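Long-range contact in GGDEF family protein (Vibrio cholerae, PDB 5GZS), which is a diguanylate cyclase whose periplasmic portion, captured here with bound arginine, probably senses amino acids to control cyclic di-GMP synthesis: residues Asp13-Ser23 with Val191-Tyr202. Numbering follows the deposited sequence.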
loop_
_atom_site.group_PDB
_atom_site.type_symbol
_atom_site.label_atom_id
_atom_site.label_comp_id
_atom_site.label_asym_id
_atom_site.label_seq_id
_atom_site.Cartn_x
_atom_site.Cartn_y
_atom_site.Cartn_z
ATOM N N ASP A 13 26.031 -4.154 -24.117
ATOM C CA ASP A 13 25.224 -3.559 -25.165
ATOM C C ASP A 13 24.744 -2.217 -24.707
ATOM O O ASP A 13 23.702 -2.104 -24.131
ATOM C CB ASP A 13 24.028 -4.436 -25.458
ATOM C CG ASP A 13 23.316 -4.043 -26.690
ATOM O OD1 ASP A 13 23.934 -3.515 -27.584
ATOM O OD2 ASP A 13 22.128 -4.280 -26.793
ATOM N N ASP A 14 25.521 -1.191 -24.966
ATOM C CA ASP A 14 25.240 0.112 -24.431
ATOM C C ASP A 14 24.529 0.926 -25.463
ATOM O O ASP A 14 25.093 1.784 -26.064
ATOM C CB ASP A 14 26.533 0.763 -24.019
ATOM C CG ASP A 14 26.351 1.758 -22.961
ATOM O OD1 ASP A 14 25.320 2.405 -22.948
ATOM O OD2 ASP A 14 27.255 1.921 -22.158
ATOM N N VAL A 15 23.266 0.629 -25.657
ATOM C CA VAL A 15 22.549 1.157 -26.749
ATOM C C VAL A 15 22.289 2.631 -26.570
ATOM O O VAL A 15 22.240 3.354 -27.515
ATOM C CB VAL A 15 21.287 0.334 -26.999
ATOM C CG1 VAL A 15 20.603 0.031 -25.716
ATOM C CG2 VAL A 15 20.350 1.020 -27.943
ATOM N N VAL A 16 22.149 3.081 -25.343
ATOM C CA VAL A 16 21.884 4.503 -25.143
ATOM C C VAL A 16 23.147 5.337 -25.351
ATOM O O VAL A 16 23.068 6.499 -25.764
ATOM C CB VAL A 16 21.280 4.776 -23.741
ATOM C CG1 VAL A 16 21.115 6.253 -23.481
ATOM C CG2 VAL A 16 19.927 4.083 -23.602
ATOM N N THR A 17 24.312 4.747 -25.113
ATOM C CA THR A 17 25.556 5.486 -25.292
ATOM C C THR A 17 25.841 5.652 -26.777
ATOM O O THR A 17 26.278 6.712 -27.236
ATOM C CB THR A 17 26.747 4.783 -24.594
ATOM O OG1 THR A 17 26.493 4.693 -23.187
ATOM C CG2 THR A 17 28.041 5.558 -24.806
ATOM N N ARG A 18 25.572 4.588 -27.523
ATOM C CA ARG A 18 25.640 4.606 -28.975
ATOM C C ARG A 18 24.655 5.596 -29.583
ATOM O O ARG A 18 25.060 6.457 -30.383
ATOM C CB ARG A 18 25.379 3.218 -29.521
ATOM C CG ARG A 18 26.592 2.371 -29.513
ATOM C CD ARG A 18 26.276 0.976 -29.139
ATOM N NE ARG A 18 25.082 0.437 -29.779
ATOM C CZ ARG A 18 24.437 -0.610 -29.270
ATOM N NH1 ARG A 18 24.885 -1.144 -28.132
ATOM N NH2 ARG A 18 23.346 -1.098 -29.857
ATOM N N VAL A 19 23.378 5.501 -29.201
ATOM C CA VAL A 19 22.358 6.375 -29.804
ATOM C C VAL A 19 22.648 7.834 -29.483
ATOM O O VAL A 19 22.629 8.685 -30.355
ATOM C CB VAL A 19 20.927 6.011 -29.336
ATOM C CG1 VAL A 19 19.956 7.112 -29.672
ATOM C CG2 VAL A 19 20.491 4.664 -29.930
ATOM N N LEU A 20 22.959 8.109 -28.228
ATOM C CA LEU A 20 23.206 9.465 -27.807
ATOM C C LEU A 20 24.480 10.029 -28.458
ATOM O O LEU A 20 24.457 11.134 -29.008
ATOM C CB LEU A 20 23.289 9.521 -26.286
ATOM C CG LEU A 20 23.513 10.863 -25.571
ATOM C CD1 LEU A 20 22.465 11.916 -25.964
ATOM C CD2 LEU A 20 23.595 10.686 -24.017
ATOM N N PHE A 21 25.583 9.280 -28.425
ATOM C CA PHE A 21 26.848 9.853 -28.898
ATOM C C PHE A 21 27.032 9.837 -30.413
ATOM O O PHE A 21 27.705 10.706 -30.930
ATOM C CB PHE A 21 28.032 9.181 -28.228
ATOM C CG PHE A 21 28.423 9.855 -26.953
ATOM C CD1 PHE A 21 27.710 9.615 -25.789
ATOM C CD2 PHE A 21 29.467 10.779 -26.931
ATOM C CE1 PHE A 21 28.040 10.267 -24.626
ATOM C CE2 PHE A 21 29.818 11.425 -25.766
ATOM C CZ PHE A 21 29.104 11.182 -24.612
ATOM N N ASP A 22 26.426 8.877 -31.112
ATOM C CA ASP A 22 26.244 8.994 -32.547
ATOM C C ASP A 22 25.490 10.291 -32.838
ATOM O O ASP A 22 25.836 11.024 -33.758
ATOM C CB ASP A 22 25.438 7.827 -33.131
ATOM C CG ASP A 22 26.131 6.478 -33.009
ATOM O OD1 ASP A 22 27.340 6.440 -32.643
ATOM O OD2 ASP A 22 25.445 5.450 -33.304
ATOM N N SER A 23 24.441 10.578 -32.075
ATOM C CA SER A 23 23.648 11.735 -32.409
ATOM C C SER A 23 24.496 13.014 -32.195
ATOM O O SER A 23 24.481 13.926 -33.011
ATOM C CB SER A 23 22.357 11.762 -31.594
ATOM O OG SER A 23 21.536 12.868 -31.973
ATOM N N VAL A 191 16.286 15.529 -29.509
ATOM C CA VAL A 191 17.095 14.416 -29.025
ATOM C C VAL A 191 16.373 13.674 -27.913
ATOM O O VAL A 191 16.390 12.423 -27.861
ATOM C CB VAL A 191 18.476 14.917 -28.545
ATOM C CG1 VAL A 191 19.320 13.773 -27.929
ATOM C CG2 VAL A 191 19.215 15.607 -29.709
ATOM N N GLN A 192 15.744 14.447 -27.029
ATOM C CA GLN A 192 14.888 13.885 -26.000
ATOM C C GLN A 192 13.799 13.009 -26.619
ATOM O O GLN A 192 13.600 11.886 -26.171
ATOM C CB GLN A 192 14.270 14.983 -25.142
ATOM C CG GLN A 192 15.253 15.602 -24.143
ATOM C CD GLN A 192 15.801 14.566 -23.144
ATOM O OE1 GLN A 192 15.046 13.819 -22.518
ATOM N NE2 GLN A 192 17.121 14.522 -23.001
ATOM N N ARG A 193 13.118 13.481 -27.654
ATOM C CA ARG A 193 12.075 12.660 -28.259
ATOM C C ARG A 193 12.660 11.382 -28.878
ATOM O O ARG A 193 12.043 10.303 -28.901
ATOM C CB ARG A 193 11.316 13.452 -29.312
ATOM C CG ARG A 193 10.356 12.594 -30.091
ATOM C CD ARG A 193 9.302 13.399 -30.814
ATOM N NE ARG A 193 8.617 12.524 -31.748
ATOM C CZ ARG A 193 7.788 12.925 -32.704
ATOM N NH1 ARG A 193 7.520 14.213 -32.843
ATOM N NH2 ARG A 193 7.225 12.028 -33.522
ATOM N N LEU A 194 13.886 11.509 -29.349
ATOM C CA LEU A 194 14.584 10.395 -29.943
ATOM C C LEU A 194 15.003 9.348 -28.903
ATOM O O LEU A 194 15.001 8.131 -29.186
ATOM C CB LEU A 194 15.794 10.912 -30.697
ATOM C CG LEU A 194 16.771 9.862 -31.201
ATOM C CD1 LEU A 194 16.085 8.909 -32.158
ATOM C CD2 LEU A 194 17.960 10.554 -31.858
ATOM N N LEU A 195 15.365 9.813 -27.710
ATOM C CA LEU A 195 15.833 8.915 -26.655
ATOM C C LEU A 195 14.665 8.176 -26.018
ATOM O O LEU A 195 14.785 7.005 -25.635
ATOM C CB LEU A 195 16.614 9.684 -25.583
ATOM C CG LEU A 195 17.993 10.174 -26.016
ATOM C CD1 LEU A 195 18.616 11.085 -24.956
ATOM C CD2 LEU A 195 18.867 8.967 -26.269
ATOM N N ARG A 196 13.535 8.863 -25.914
ATOM C CA ARG A 196 12.339 8.261 -25.372
ATOM C C ARG A 196 11.913 7.107 -26.234
ATOM O O ARG A 196 11.715 5.994 -25.764
ATOM C CB ARG A 196 11.179 9.253 -25.303
ATOM C CG ARG A 196 11.260 10.317 -24.278
ATOM C CD ARG A 196 9.867 10.917 -24.124
ATOM N NE ARG A 196 9.332 11.390 -25.400
ATOM C CZ ARG A 196 9.423 12.651 -25.821
ATOM N NH1 ARG A 196 10.034 13.561 -25.062
ATOM N NH2 ARG A 196 8.902 13.002 -26.997
ATOM N N GLU A 197 11.734 7.382 -27.513
ATOM C CA GLU A 197 11.084 6.403 -28.338
ATOM C C GLU A 197 12.041 5.337 -28.817
ATOM O O GLU A 197 11.674 4.155 -28.825
ATOM C CB GLU A 197 10.410 7.066 -29.519
ATOM C CG GLU A 197 9.541 8.217 -29.159
ATOM C CD GLU A 197 9.061 8.936 -30.370
ATOM O OE1 GLU A 197 9.314 8.420 -31.477
ATOM O OE2 GLU A 197 8.459 10.016 -30.221
ATOM N N SER A 198 13.260 5.692 -29.204
ATOM C CA SER A 198 14.054 4.650 -29.870
ATOM C C SER A 198 14.516 3.620 -28.860
ATOM O O SER A 198 14.504 2.444 -29.151
ATOM C CB SER A 198 15.242 5.235 -30.670
ATOM O OG SER A 198 16.271 5.763 -29.854
ATOM N N ILE A 199 14.869 4.063 -27.655
ATOM C CA ILE A 199 15.291 3.141 -26.620
ATOM C C ILE A 199 14.144 2.250 -26.155
ATOM O O ILE A 199 14.326 1.045 -25.938
ATOM C CB ILE A 199 15.860 3.873 -25.398
ATOM C CG1 ILE A 199 17.008 4.769 -25.813
ATOM C CG2 ILE A 199 16.324 2.872 -24.362
ATOM C CD1 ILE A 199 18.006 4.082 -26.735
ATOM N N GLN A 200 12.965 2.848 -25.989
ATOM C CA GLN A 200 11.779 2.066 -25.600
ATOM C C GLN A 200 11.492 0.987 -26.643
ATOM O O GLN A 200 11.306 -0.182 -26.318
ATOM C CB GLN A 200 10.577 2.979 -25.437
ATOM C CG GLN A 200 9.268 2.275 -25.376
ATOM C CD GLN A 200 8.748 2.176 -23.977
ATOM O OE1 GLN A 200 9.369 1.565 -23.103
ATOM N NE2 GLN A 200 7.607 2.822 -23.736
ATOM N N LYS A 201 11.514 1.397 -27.905
ATOM C CA LYS A 201 11.312 0.516 -29.034
ATOM C C LYS A 201 12.371 -0.570 -29.019
ATOM O O LYS A 201 12.093 -1.742 -29.297
ATOM C CB LYS A 201 11.357 1.333 -30.349
ATOM C CG LYS A 201 11.271 0.526 -31.655
ATOM C CD LYS A 201 10.074 -0.433 -31.637
ATOM C CE LYS A 201 9.731 -0.990 -33.021
ATOM N NZ LYS A 201 9.464 -2.468 -33.053
ATOM N N TYR A 202 13.594 -0.172 -28.672
ATOM C CA TYR A 202 14.715 -1.074 -28.763
ATOM C C TYR A 202 14.553 -2.166 -27.754
ATOM O O TYR A 202 14.643 -3.322 -28.111
ATOM C CB TYR A 202 16.028 -0.336 -28.568
ATOM C CG TYR A 202 17.255 -1.222 -28.607
ATOM C CD1 TYR A 202 17.694 -1.891 -27.467
ATOM C CD2 TYR A 202 17.989 -1.372 -29.776
ATOM C CE1 TYR A 202 18.822 -2.693 -27.494
ATOM C CE2 TYR A 202 19.124 -2.183 -29.813
ATOM C CZ TYR A 202 19.532 -2.828 -28.669
ATOM O OH TYR A 202 20.654 -3.607 -28.701
#
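Tyr202 lays its ring across Val15 and ends on the carboxylate of Asp13, the most polar part of a mainly apolar interface between helix 15-23 and helix 191-202. The local axes of these segments run roughly antiparallel, at 149°. They approach to 10.7 Å. Val15 CG2 stands 3.7 Å from the centroid of the Tyr202 ring, a CH-pi contact over the face. It sits only 5° off the ring normal, while Val15 CG1 lies against the CE1 side. The Tyr202 side chain leaves its helix on the far side from its own N, which carries the ring past this valine. Its hydroxyl, Tyr202 OH, donates at 2.5 Å to the syn lone pair of Asp13 OD2, carboxylate and ring planes being well inclined. The other oxygen, Asp13 OD1, takes a salt bridge of 2.6 Å from Arg18 NH1, which arrives from above the carboxylate plane. Bends at chi2 and chi3 fold the arginine back over Val15 CA, and its guanidinium stands steeply to the Tyr202 ring, their planes 73° apart. Lys145 NZ also hydrogen-bonds Tyr202 OH.

Farther along, the packing is aliphatic. Val16 and Ile199 meet at about a right angle, Val16 CG2 lying 3.7 Å from Ile199 CD1, and that methyl also reaches Val15 and Val19. Val19 CG1 rests 4.0 Å from Leu195 CD2 and also touches Ser198 OG, which is hydrogen-bonded to Leu194 O. Leu20 CD1 then bridges Leu195 CD1 and Val191 CG1. Ser23 OG lies against Val191 CG2 and Leu194 CD2 and is hydrogen-bonded to Tyr185 OH.

This packing joins an early helix of the solute-binding-protein-like domain to helix 189-218, with the side chain of Val16 about 8 Å from the bound arginine. Chemically, apolar contacts dominate the helix pairing, whereas Arg18 probably stabilises a negative charge on Asp13 and Lys145 would probably polarise the hydroxyl that ties Tyr202 to it.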